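PDB 3D7N: flavodoxin, WrbA-like protein from Agrobacterium tumefaciens, which probably binds FMN and, as a member of the flavodoxin-like WrbA group, is thought to pass electrons from NAD(P)H to quinones. Local coordinates for residues Thr9-His14 with Ala26-Ala31; Ala55-Phe60 with Ala178-Val183; Phe60-Tyr65 with Leu108-Tyr113; Lys75-Ser80 with Val115-Gln120. All coordinates share one frame; numbering follows the deposited sequence.

Contact 1 of 4, residues Thr9-His14 with Ala26-Ala31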
loop_
_atom_site.group_PDB
_atom_site.type_symbol
_atom_site.label_atom_id
_atom_site.label_comp_id
_atom_site.label_asym_id
_atom_site.label_seq_id
_atom_site.Cartn_x
_atom_site.Cartn_y
_atom_site.Cartn_z
ATOM N N THR A 9 -7.208 -23.990 -13.922
ATOM C CA THR A 9 -6.399 -22.923 -13.371
ATOM C C THR A 9 -5.301 -22.596 -14.360
ATOM O O THR A 9 -4.732 -23.475 -14.957
ATOM C CB THR A 9 -5.807 -23.331 -12.027
ATOM O OG1 THR A 9 -6.884 -23.713 -11.175
ATOM C CG2 THR A 9 -5.005 -22.138 -11.341
ATOM N N VAL A 10 -5.034 -21.316 -14.564
ATOM C CA VAL A 10 -3.922 -20.889 -15.393
ATOM C C VAL A 10 -2.926 -20.122 -14.552
ATOM O O VAL A 10 -3.315 -19.235 -13.788
ATOM C CB VAL A 10 -4.426 -19.992 -16.547
ATOM C CG1 VAL A 10 -3.276 -19.176 -17.153
ATOM C CG2 VAL A 10 -5.142 -20.851 -17.609
ATOM N N VAL A 11 -1.649 -20.473 -14.651
ATOM C CA VAL A 11 -0.591 -19.659 -14.064
ATOM C C VAL A 11 0.010 -18.815 -15.207
ATOM O O VAL A 11 0.538 -19.382 -16.217
ATOM C CB VAL A 11 0.472 -20.519 -13.374
ATOM C CG1 VAL A 11 1.669 -19.670 -13.003
ATOM C CG2 VAL A 11 -0.127 -21.233 -12.165
ATOM N N VAL A 12 -0.126 -17.481 -15.081
ATOM C CA VAL A 12 0.402 -16.515 -16.067
ATOM C C VAL A 12 1.474 -15.711 -15.334
ATOM O O VAL A 12 1.216 -15.141 -14.260
ATOM C CB VAL A 12 -0.720 -15.589 -16.669
ATOM C CG1 VAL A 12 -1.406 -14.728 -15.567
ATOM C CG2 VAL A 12 -0.170 -14.726 -17.806
ATOM N N TYR A 13 2.698 -15.727 -15.849
ATOM C CA TYR A 13 3.827 -15.223 -15.064
ATOM C C TYR A 13 4.910 -14.613 -15.932
ATOM O O TYR A 13 5.096 -14.983 -17.101
ATOM C CB TYR A 13 4.463 -16.388 -14.253
ATOM C CG TYR A 13 5.192 -17.383 -15.140
ATOM C CD1 TYR A 13 6.575 -17.316 -15.314
ATOM C CD2 TYR A 13 4.489 -18.344 -15.867
ATOM C CE1 TYR A 13 7.249 -18.195 -16.204
ATOM C CE2 TYR A 13 5.165 -19.251 -16.743
ATOM C CZ TYR A 13 6.539 -19.159 -16.895
ATOM O OH TYR A 13 7.201 -20.018 -17.752
ATOM N N HIS A 14 5.673 -13.727 -15.318
ATOM C CA HIS A 14 6.921 -13.261 -15.912
ATOM C C HIS A 14 8.094 -13.727 -15.036
ATOM O O HIS A 14 7.994 -13.676 -13.814
ATOM C CB HIS A 14 6.912 -11.716 -16.083
ATOM C CG HIS A 14 8.226 -11.173 -16.524
ATOM N ND1 HIS A 14 9.067 -10.490 -15.675
ATOM C CD2 HIS A 14 8.895 -11.297 -17.698
ATOM C CE1 HIS A 14 10.184 -10.182 -16.317
ATOM N NE2 HIS A 14 10.108 -10.668 -17.544
ATOM N N ALA A 26 6.037 -24.728 -9.499
ATOM C CA ALA A 26 5.552 -25.217 -8.212
ATOM C C ALA A 26 4.042 -24.953 -7.972
ATOM O O ALA A 26 3.291 -25.861 -7.546
ATOM C CB ALA A 26 6.418 -24.625 -7.083
ATOM N N VAL A 27 3.595 -23.732 -8.258
ATOM C CA VAL A 27 2.190 -23.372 -8.143
ATOM C C VAL A 27 1.378 -24.152 -9.184
ATOM O O VAL A 27 0.382 -24.765 -8.833
ATOM C CB VAL A 27 1.982 -21.818 -8.273
ATOM C CG1 VAL A 27 0.461 -21.401 -8.248
ATOM C CG2 VAL A 27 2.807 -21.084 -7.194
ATOM N N ALA A 28 1.839 -24.201 -10.438
ATOM C CA ALA A 28 1.208 -25.027 -11.470
ATOM C C ALA A 28 1.032 -26.500 -11.035
ATOM O O ALA A 28 -0.027 -27.078 -11.186
ATOM C CB ALA A 28 1.999 -24.937 -12.756
ATOM N N GLU A 29 2.083 -27.107 -10.489
ATOM C CA GLU A 29 2.018 -28.455 -9.915
ATOM C C GLU A 29 0.920 -28.615 -8.864
ATOM O O GLU A 29 0.156 -29.563 -8.919
ATOM C CB GLU A 29 3.383 -28.813 -9.313
ATOM C CG GLU A 29 3.503 -30.181 -8.691
ATOM C CD GLU A 29 4.935 -30.484 -8.304
ATOM O OE1 GLU A 29 5.834 -29.831 -8.861
ATOM O OE2 GLU A 29 5.171 -31.365 -7.451
ATOM N N GLY A 30 0.830 -27.697 -7.906
ATOM C CA GLY A 30 -0.200 -27.788 -6.873
ATOM C C GLY A 30 -1.620 -27.657 -7.392
ATOM O O GLY A 30 -2.534 -28.396 -6.955
ATOM N N ALA A 31 -1.811 -26.686 -8.300
ATOM C CA ALA A 31 -3.133 -26.405 -8.912
ATOM C C ALA A 31 -3.418 -27.303 -10.117
ATOM O O ALA A 31 -4.514 -27.227 -10.696
ATOM C CB ALA A 31 -3.200 -24.990 -9.363
#
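The V27-A28 peptide group is the flat group that V11 touches: CG2 of V11 stands almost straight above its outward face, over A28 N at 4.0 Å. The inner face turns toward the axis of the helix, and V27 O of the same group accepts the backbone bond from A31 N at 3.0 Å. V11 can reach the peptide because CG1 takes the place anti to the backbone N (chi1 170°), leaving CG2 as the forward branch. The same methyl also meets V27 CG1 at 4.0 Å and, a little farther off, A28 CB at 4.3 Å. Strand 9-13 and helix 19-31 are the first two members of a beta-alpha-beta unit completed by strand 34-37, and their local axes run antiparallel (175°) 8.7 Å apart. In flavodoxins the loop joining this first strand to its helix commonly holds the FMN phosphate. Nearer the start of the strand, T9 turns its methyl rather than its hydroxyl to the helix, CG2 lying 3.9 Å from A31 CB. Behind these methyls the layer continues: V27 also packs on I59 of strand 57-65, and T9 on A181 of helix 167-186.

Contact 2 of 4, residues Ala55-Phe60 with Ala178-Val183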
loop_
_atom_site.group_PDB
_atom_site.type_symbol
_atom_site.label_atom_id
_atom_site.label_comp_id
_atom_site.label_asym_id
_atom_site.label_seq_id
_atom_site.Cartn_x
_atom_site.Cartn_y
_atom_site.Cartn_z
ATOM N N ALA A 55 -10.212 -19.698 -18.148
ATOM C CA ALA A 55 -9.809 -20.247 -16.825
ATOM C C ALA A 55 -10.902 -20.030 -15.786
ATOM O O ALA A 55 -11.625 -19.013 -15.854
ATOM C CB ALA A 55 -8.490 -19.645 -16.347
ATOM N N ASP A 56 -11.049 -21.002 -14.876
ATOM C CA ASP A 56 -11.791 -20.794 -13.617
ATOM C C ASP A 56 -10.983 -20.017 -12.536
ATOM O O ASP A 56 -11.580 -19.427 -11.639
ATOM C CB ASP A 56 -12.240 -22.120 -13.018
ATOM C CG ASP A 56 -13.211 -22.846 -13.895
ATOM O OD1 ASP A 56 -14.234 -22.247 -14.286
ATOM O OD2 ASP A 56 -12.949 -24.032 -14.162
ATOM N N ALA A 57 -9.645 -20.071 -12.628
ATOM C CA ALA A 57 -8.731 -19.417 -11.704
ATOM C C ALA A 57 -7.521 -18.934 -12.491
ATOM O O ALA A 57 -7.078 -19.617 -13.393
ATOM C CB ALA A 57 -8.294 -20.336 -10.581
ATOM N N ILE A 58 -7.061 -17.723 -12.154
ATOM C CA ILE A 58 -5.881 -17.057 -12.754
ATOM C C ILE A 58 -4.961 -16.713 -11.614
ATOM O O ILE A 58 -5.364 -16.037 -10.658
ATOM C CB ILE A 58 -6.228 -15.746 -13.524
ATOM C CG1 ILE A 58 -7.224 -16.046 -14.649
ATOM C CG2 ILE A 58 -4.976 -15.119 -14.099
ATOM C CD1 ILE A 58 -7.849 -14.797 -15.325
ATOM N N ILE A 59 -3.751 -17.248 -11.689
ATOM C CA ILE A 59 -2.741 -16.983 -10.693
ATOM C C ILE A 59 -1.619 -16.211 -11.383
ATOM O O ILE A 59 -1.025 -16.677 -12.325
ATOM C CB ILE A 59 -2.195 -18.267 -10.035
ATOM C CG1 ILE A 59 -3.343 -19.153 -9.529
ATOM C CG2 ILE A 59 -1.221 -17.919 -8.881
ATOM C CD1 ILE A 59 -2.852 -20.505 -8.838
ATOM N N PHE A 60 -1.366 -15.023 -10.876
ATOM C CA PHE A 60 -0.380 -14.105 -11.391
ATOM C C PHE A 60 1.005 -14.324 -10.750
ATOM O O PHE A 60 1.135 -14.346 -9.546
ATOM C CB PHE A 60 -0.809 -12.685 -11.011
ATOM C CG PHE A 60 -2.118 -12.195 -11.660
ATOM C CD1 PHE A 60 -2.341 -12.302 -12.992
ATOM C CD2 PHE A 60 -3.075 -11.552 -10.899
ATOM C CE1 PHE A 60 -3.533 -11.816 -13.555
ATOM C CE2 PHE A 60 -4.220 -11.042 -11.452
ATOM C CZ PHE A 60 -4.455 -11.174 -12.773
ATOM N N ALA A 178 -2.569 -25.658 -5.005
ATOM C CA ALA A 178 -3.635 -26.624 -4.675
ATOM C C ALA A 178 -4.805 -25.903 -3.968
ATOM O O ALA A 178 -5.969 -26.220 -4.185
ATOM C CB ALA A 178 -3.072 -27.804 -3.824
ATOM N N ARG A 179 -4.498 -24.887 -3.165
ATOM C CA ARG A 179 -5.539 -24.189 -2.415
ATOM C C ARG A 179 -6.384 -23.303 -3.339
ATOM O O ARG A 179 -7.601 -23.149 -3.149
ATOM C CB ARG A 179 -4.895 -23.380 -1.299
ATOM C CG ARG A 179 -5.851 -22.530 -0.499
ATOM C CD ARG A 179 -5.086 -21.728 0.497
ATOM N NE ARG A 179 -5.805 -20.581 1.055
ATOM C CZ ARG A 179 -6.729 -20.646 2.016
ATOM N NH1 ARG A 179 -7.255 -19.536 2.515
ATOM N NH2 ARG A 179 -7.128 -21.802 2.494
ATOM N N VAL A 180 -5.753 -22.740 -4.364
ATOM C CA VAL A 180 -6.485 -21.924 -5.342
ATOM C C VAL A 180 -7.374 -22.822 -6.193
ATOM O O VAL A 180 -8.537 -22.499 -6.403
ATOM C CB VAL A 180 -5.545 -21.098 -6.302
ATOM C CG1 VAL A 180 -6.402 -20.362 -7.378
ATOM C CG2 VAL A 180 -4.645 -20.117 -5.514
ATOM N N ALA A 181 -6.841 -23.930 -6.668
ATOM C CA ALA A 181 -7.621 -24.819 -7.488
ATOM C C ALA A 181 -8.800 -25.267 -6.686
ATOM O O ALA A 181 -9.876 -25.386 -7.184
ATOM C CB ALA A 181 -6.812 -25.978 -7.934
ATOM N N ASN A 182 -8.595 -25.487 -5.416
ATOM C CA ASN A 182 -9.671 -25.944 -4.601
ATOM C C ASN A 182 -10.800 -24.965 -4.520
ATOM O O ASN A 182 -11.938 -25.339 -4.591
ATOM C CB ASN A 182 -9.188 -26.272 -3.216
ATOM C CG ASN A 182 -10.103 -27.229 -2.510
ATOM O OD1 ASN A 182 -10.657 -26.914 -1.469
ATOM N ND2 ASN A 182 -10.268 -28.416 -3.076
ATOM N N VAL A 183 -10.483 -23.693 -4.362
ATOM C CA VAL A 183 -11.513 -22.692 -4.304
ATOM C C VAL A 183 -12.171 -22.564 -5.645
ATOM O O VAL A 183 -13.340 -22.357 -5.727
ATOM C CB VAL A 183 -10.957 -21.352 -3.906
ATOM C CG1 VAL A 183 -12.017 -20.329 -3.937
ATOM C CG2 VAL A 183 -10.390 -21.430 -2.566
#
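V180 drives its isopropyl group between A57 and I59, and nearly all the close packing of this contact gathers on that one side chain. Its CG1, anti to the backbone N, lies 3.7 Å from A57 CB and 3.9 Å from I59 CG1. I59 comes from the strand to meet it tip to tip: with chi2 at 180° its chain is fully extended, and CD1 lands 3.7 Å from V180 CB. The same CD1 is 3.8 Å from each V180 methyl, so it settles on the fork of the valine rather than on a single branch. A57 and I59, two residues apart, present their CB atoms on the same face of strand 57-65, while that of I58, between them, points away. In this flavodoxin-like alpha/beta/alpha fold that face of the sheet is covered by the C-terminal helix 167-186, running beside helix 19-31. Away from V180 the fit is much looser. A57 and A181 have the nearest CA atoms, 6.9 Å apart, yet the A181 methyl is directed away from the strand and adds little. V180 is the apolar side chain this turn offers to the strand, and the other sides of the helix serve different neighbours. N182 is exposed to solvent. R179 leaves for the subunit interface, where NH2 forms a salt bridge with D91 of the second subunit and NH1 bonds to G122 O of that same chain. V183 packs on V93 and V126, and on H187 of the second subunit.

Contact 3 of 4, residues Phe60-Tyr65 with Leu108-Tyr113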
loop_
_atom_site.group_PDB
_atom_site.type_symbol
_atom_site.label_atom_id
_atom_site.label_comp_id
_atom_site.label_asym_id
_atom_site.label_seq_id
_atom_site.Cartn_x
_atom_site.Cartn_y
_atom_site.Cartn_z
ATOM N N PHE A 60 -1.366 -15.023 -10.876
ATOM C CA PHE A 60 -0.380 -14.105 -11.391
ATOM C C PHE A 60 1.005 -14.324 -10.750
ATOM O O PHE A 60 1.135 -14.346 -9.546
ATOM C CB PHE A 60 -0.809 -12.685 -11.011
ATOM C CG PHE A 60 -2.118 -12.195 -11.660
ATOM C CD1 PHE A 60 -2.341 -12.302 -12.992
ATOM C CD2 PHE A 60 -3.075 -11.552 -10.899
ATOM C CE1 PHE A 60 -3.533 -11.816 -13.555
ATOM C CE2 PHE A 60 -4.220 -11.042 -11.452
ATOM C CZ PHE A 60 -4.455 -11.174 -12.773
ATOM N N GLY A 61 2.036 -14.389 -11.568
ATOM C CA GLY A 61 3.389 -14.514 -11.087
ATOM C C GLY A 61 4.313 -13.401 -11.548
ATOM O O GLY A 61 4.430 -13.121 -12.720
ATOM N N THR A 62 5.031 -12.783 -10.626
ATOM C CA THR A 62 6.025 -11.788 -11.064
ATOM C C THR A 62 7.131 -11.625 -10.054
ATOM O O THR A 62 6.895 -11.790 -8.859
ATOM C CB THR A 62 5.354 -10.431 -11.373
ATOM O OG1 THR A 62 6.361 -9.455 -11.664
ATOM C CG2 THR A 62 4.464 -9.940 -10.182
ATOM N N PRO A 63 8.334 -11.327 -10.530
ATOM C CA PRO A 63 9.433 -10.829 -9.704
ATOM C C PRO A 63 9.065 -9.511 -9.061
ATOM O O PRO A 63 8.180 -8.881 -9.540
ATOM C CB PRO A 63 10.586 -10.592 -10.706
ATOM C CG PRO A 63 10.163 -11.169 -12.009
ATOM C CD PRO A 63 8.720 -11.506 -11.946
ATOM N N THR A 64 9.744 -9.140 -7.980
ATOM C CA THR A 64 9.626 -7.840 -7.371
ATOM C C THR A 64 10.918 -7.203 -7.721
ATOM O O THR A 64 11.973 -7.757 -7.464
ATOM C CB THR A 64 9.492 -7.910 -5.864
ATOM O OG1 THR A 64 8.211 -8.453 -5.542
ATOM C CG2 THR A 64 9.655 -6.477 -5.171
ATOM N N TYR A 65 10.842 -6.072 -8.363
ATOM C CA TYR A 65 11.998 -5.405 -8.850
ATOM C C TYR A 65 11.789 -3.939 -8.651
ATOM O O TYR A 65 10.774 -3.412 -8.983
ATOM C CB TYR A 65 12.163 -5.731 -10.312
ATOM C CG TYR A 65 13.508 -5.431 -10.853
ATOM C CD1 TYR A 65 14.557 -6.284 -10.650
ATOM C CD2 TYR A 65 13.737 -4.296 -11.574
ATOM C CE1 TYR A 65 15.794 -6.007 -11.152
ATOM C CE2 TYR A 65 14.951 -4.014 -12.074
ATOM C CZ TYR A 65 15.983 -4.863 -11.864
ATOM O OH TYR A 65 17.205 -4.569 -12.369
ATOM N N LEU A 108 5.561 -7.386 -0.467
ATOM C CA LEU A 108 4.172 -7.174 -0.079
ATOM C C LEU A 108 3.545 -6.163 -1.033
ATOM O O LEU A 108 2.409 -6.318 -1.415
ATOM C CB LEU A 108 4.031 -6.685 1.371
ATOM C CG LEU A 108 2.560 -6.520 1.819
ATOM C CD1 LEU A 108 1.824 -7.881 1.682
ATOM C CD2 LEU A 108 2.440 -5.944 3.251
ATOM N N ASN A 109 4.296 -5.146 -1.431
ATOM C CA ASN A 109 3.791 -4.206 -2.400
ATOM C C ASN A 109 3.360 -4.862 -3.746
ATOM O O ASN A 109 2.349 -4.509 -4.312
ATOM C CB ASN A 109 4.812 -3.102 -2.659
ATOM C CG ASN A 109 4.210 -1.954 -3.472
ATOM O OD1 ASN A 109 3.210 -1.380 -3.050
ATOM N ND2 ASN A 109 4.776 -1.654 -4.666
ATOM N N THR A 110 4.172 -5.763 -4.243
ATOM C CA THR A 110 3.911 -6.528 -5.455
ATOM C C THR A 110 2.652 -7.366 -5.244
ATOM O O THR A 110 1.759 -7.255 -6.005
ATOM C CB THR A 110 5.105 -7.398 -5.832
ATOM O OG1 THR A 110 6.190 -6.517 -6.087
ATOM C CG2 THR A 110 4.851 -8.243 -7.107
ATOM N N LEU A 111 2.529 -8.028 -4.106
ATOM C CA LEU A 111 1.365 -8.856 -3.845
ATOM C C LEU A 111 0.088 -8.023 -3.778
ATOM O O LEU A 111 -0.953 -8.454 -4.324
ATOM C CB LEU A 111 1.557 -9.709 -2.588
ATOM C CG LEU A 111 2.662 -10.770 -2.726
ATOM C CD1 LEU A 111 2.842 -11.564 -1.426
ATOM C CD2 LEU A 111 2.338 -11.623 -3.979
ATOM N N GLN A 112 0.162 -6.887 -3.092
ATOM C CA GLN A 112 -0.929 -5.941 -3.005
ATOM C C GLN A 112 -1.357 -5.394 -4.327
ATOM O O GLN A 112 -2.556 -5.213 -4.508
ATOM C CB GLN A 112 -0.605 -4.815 -2.053
ATOM C CG GLN A 112 -0.576 -5.300 -0.647
ATOM C CD GLN A 112 -0.849 -4.246 0.375
ATOM O OE1 GLN A 112 0.011 -3.435 0.669
ATOM N NE2 GLN A 112 -2.079 -4.272 0.955
ATOM N N TYR A 113 -0.432 -5.197 -5.285
ATOM C CA TYR A 113 -0.820 -4.841 -6.647
ATOM C C TYR A 113 -1.641 -5.967 -7.324
ATOM O O TYR A 113 -2.578 -5.753 -8.074
ATOM C CB TYR A 113 0.379 -4.475 -7.549
ATOM C CG TYR A 113 -0.103 -4.242 -8.974
ATOM C CD1 TYR A 113 0.106 -5.165 -9.971
ATOM C CD2 TYR A 113 -0.874 -3.141 -9.264
ATOM C CE1 TYR A 113 -0.399 -4.945 -11.297
ATOM C CE2 TYR A 113 -1.396 -2.925 -10.536
ATOM C CZ TYR A 113 -1.179 -3.837 -11.528
ATOM O OH TYR A 113 -1.735 -3.591 -12.732
#
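Within 108-113, T110 makes the contact with T62 and T64 of the central strand 57-65, a helix-on-sheet contact of the flavodoxin-like fold with local axes 8.7 Å apart and inclined at 139°. L108 and N109 come first along the helix and pack on neighbouring subunits. T110 then faces the strand with both branches. Its OG1, beside the backbone N (chi1 -62°), is hydrogen-bonded to T64 OG1 at 2.9 Å, with either hydroxyl able to donate; T64 OG1 also bonds to T98 OG1, making a small polar cluster of threonines. Its CG2 meets T62 CG2 at 3.5 Å, a tight fit for two methyls. T62 OG1, anti to the backbone N, is engaged apart from T110: it donates to P63 O at 2.9 Å, in the carbonyl plane and on a lone pair, and is also hydrogen-bonded to S70 OG, while CG2 is the branch that meets T110. After L111, whose CB points away from the strand, the walk reaches Y113, which stretches past the contact, its OH hydrogen-bonded to M66 O of the third subunit.

Contact 4 of 4, residues Lys75-Ser80 with Val115-Gln120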
loop_
_atom_site.group_PDB
_atom_site.type_symbol
_atom_site.label_atom_id
_atom_site.label_comp_id
_atom_site.label_asym_id
_atom_site.label_seq_id
_atom_site.Cartn_x
_atom_site.Cartn_y
_atom_site.Cartn_z
ATOM N N LYS A 75 3.086 -4.303 -17.988
ATOM C CA LYS A 75 2.679 -4.240 -19.411
ATOM C C LYS A 75 1.598 -5.264 -19.769
ATOM O O LYS A 75 0.698 -5.002 -20.569
ATOM C CB LYS A 75 3.881 -4.467 -20.329
ATOM C CG LYS A 75 3.537 -4.325 -21.826
ATOM C CD LYS A 75 4.780 -4.095 -22.653
ATOM C CE LYS A 75 4.471 -3.686 -24.085
ATOM N NZ LYS A 75 4.454 -4.837 -25.002
ATOM N N PHE A 76 1.714 -6.451 -19.220
ATOM C CA PHE A 76 0.666 -7.441 -19.380
ATOM C C PHE A 76 -0.609 -7.032 -18.642
ATOM O O PHE A 76 -1.725 -7.218 -19.185
ATOM C CB PHE A 76 1.122 -8.820 -18.900
ATOM C CG PHE A 76 0.015 -9.658 -18.401
ATOM C CD1 PHE A 76 -0.768 -10.403 -19.290
ATOM C CD2 PHE A 76 -0.269 -9.711 -17.034
ATOM C CE1 PHE A 76 -1.839 -11.182 -18.829
ATOM C CE2 PHE A 76 -1.328 -10.497 -16.554
ATOM C CZ PHE A 76 -2.133 -11.211 -17.450
ATOM N N ALA A 77 -0.460 -6.499 -17.417
ATOM C CA ALA A 77 -1.601 -6.069 -16.628
ATOM C C ALA A 77 -2.348 -4.944 -17.372
ATOM O O ALA A 77 -3.616 -4.941 -17.468
ATOM C CB ALA A 77 -1.137 -5.577 -15.226
ATOM N N ASP A 78 -1.556 -3.988 -17.896
ATOM C CA ASP A 78 -2.112 -2.874 -18.636
ATOM C C ASP A 78 -2.885 -3.414 -19.852
ATOM O O ASP A 78 -3.973 -2.932 -20.157
ATOM C CB ASP A 78 -1.030 -1.845 -19.013
ATOM C CG ASP A 78 -0.501 -1.075 -17.810
ATOM O OD1 ASP A 78 -1.046 -1.244 -16.687
ATOM O OD2 ASP A 78 0.455 -0.263 -17.959
ATOM N N ALA A 79 -2.345 -4.437 -20.515
ATOM C CA ALA A 79 -2.979 -5.029 -21.702
ATOM C C ALA A 79 -4.233 -5.830 -21.330
ATOM O O ALA A 79 -5.079 -6.060 -22.160
ATOM C CB ALA A 79 -1.991 -5.919 -22.471
ATOM N N SER A 80 -4.385 -6.230 -20.079
ATOM C CA SER A 80 -5.632 -6.849 -19.642
ATOM C C SER A 80 -6.749 -5.808 -19.502
ATOM O O SER A 80 -7.855 -6.150 -19.105
ATOM C CB SER A 80 -5.444 -7.661 -18.348
ATOM O OG SER A 80 -5.389 -6.831 -17.182
ATOM N N VAL A 115 -3.510 -8.140 -5.892
ATOM C CA VAL A 115 -4.842 -8.079 -5.351
ATOM C C VAL A 115 -5.709 -6.978 -6.020
ATOM O O VAL A 115 -6.876 -7.216 -6.354
ATOM C CB VAL A 115 -4.797 -7.823 -3.828
ATOM C CG1 VAL A 115 -6.221 -7.547 -3.321
ATOM C CG2 VAL A 115 -4.104 -9.029 -3.101
ATOM N N LEU A 116 -5.132 -5.799 -6.206
ATOM C CA LEU A 116 -5.799 -4.706 -6.916
ATOM C C LEU A 116 -6.181 -5.083 -8.354
ATOM O O LEU A 116 -7.257 -4.758 -8.791
ATOM C CB LEU A 116 -4.919 -3.469 -6.964
ATOM C CG LEU A 116 -4.655 -2.732 -5.660
ATOM C CD1 LEU A 116 -3.835 -1.435 -5.937
ATOM C CD2 LEU A 116 -5.962 -2.378 -4.943
ATOM N N LEU A 117 -5.302 -5.785 -9.049
ATOM C CA LEU A 117 -5.495 -6.190 -10.414
ATOM C C LEU A 117 -6.661 -7.160 -10.484
ATOM O O LEU A 117 -7.559 -6.962 -11.281
ATOM C CB LEU A 117 -4.220 -6.833 -10.950
ATOM C CG LEU A 117 -4.268 -7.296 -12.393
ATOM C CD1 LEU A 117 -4.807 -6.143 -13.332
ATOM C CD2 LEU A 117 -2.855 -7.867 -12.722
ATOM N N ALA A 118 -6.676 -8.135 -9.578
ATOM C CA ALA A 118 -7.819 -9.058 -9.374
ATOM C C ALA A 118 -9.102 -8.344 -9.028
ATOM O O ALA A 118 -10.128 -8.688 -9.544
ATOM C CB ALA A 118 -7.497 -10.121 -8.270
ATOM N N GLY A 119 -9.052 -7.350 -8.154
ATOM C CA GLY A 119 -10.238 -6.582 -7.760
ATOM C C GLY A 119 -10.793 -5.770 -8.923
ATOM O O GLY A 119 -11.996 -5.715 -9.184
ATOM N N GLN A 120 -9.899 -5.140 -9.635
ATOM C CA GLN A 120 -10.230 -4.335 -10.812
ATOM C C GLN A 120 -11.054 -5.195 -11.791
ATOM O O GLN A 120 -11.987 -4.706 -12.447
ATOM C CB GLN A 120 -8.899 -3.965 -11.461
ATOM C CG GLN A 120 -8.935 -2.880 -12.422
ATOM C CD GLN A 120 -8.301 -1.616 -11.911
ATOM O OE1 GLN A 120 -7.516 -1.669 -10.986
ATOM N NE2 GLN A 120 -8.684 -0.444 -12.503
#
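L117 reaches from helix 104-120 to helix 71-79 and meets A77 and S80 with its two end methyls. Its CB, 5.4 Å from A77 CB, serves as a stem and touches neither residue. With chi1 at -179° the next atom, CG, lies anti to the backbone N and is carried outward from the helix, to 4.6 Å from A77 CB. There the chain forks. CD2 closes on A77 CB at 3.8 Å, forming the nearest apolar pair of the contact. CD1 rests against the same A77 methyl at 4.2 Å and reaches S80 OG at 4.0 Å. Helices 71-79 and 104-120 lie side by side on one face of the sheet in this flavodoxin-like fold, and L117 of one helix and F76 of the other both pack on the F60 ring of strand 57-65. M66 of the third subunit also packs on L117. S80 OG donates to A77 O at 2.6 Å, in the carbonyl plane on a lone pair, and a second hydrogen bond joins it to H121 NE2. With two polar partners already engaged, the buried hydroxyl can border a leucine methyl at van der Waals distance without leaving its polarity unanswered.

In the fold
All four contacts are buried, but they belong to different layers. Contacts 1 and 2 join helices 19-31 and 167-186 to neighbouring strands on one face of the sheet; contact 3 brings helix 104-120 onto the other face, and contact 4 sets that helix beside helix 71-79. Strand 57-65 serves contacts 2 and 3, with centres about 17 Å apart, and F60, common to their segments, extends into contact 4. Chemistry follows place: contacts 1 and 2 are made by aliphatic groups, with no polar bond between the segments, contact 3 adds a hydroxyl pair, and contact 4 sets a leucine methyl beside a serine hydroxyl already hydrogen-bonded. Contact 1 touches no other subunit; the other three do.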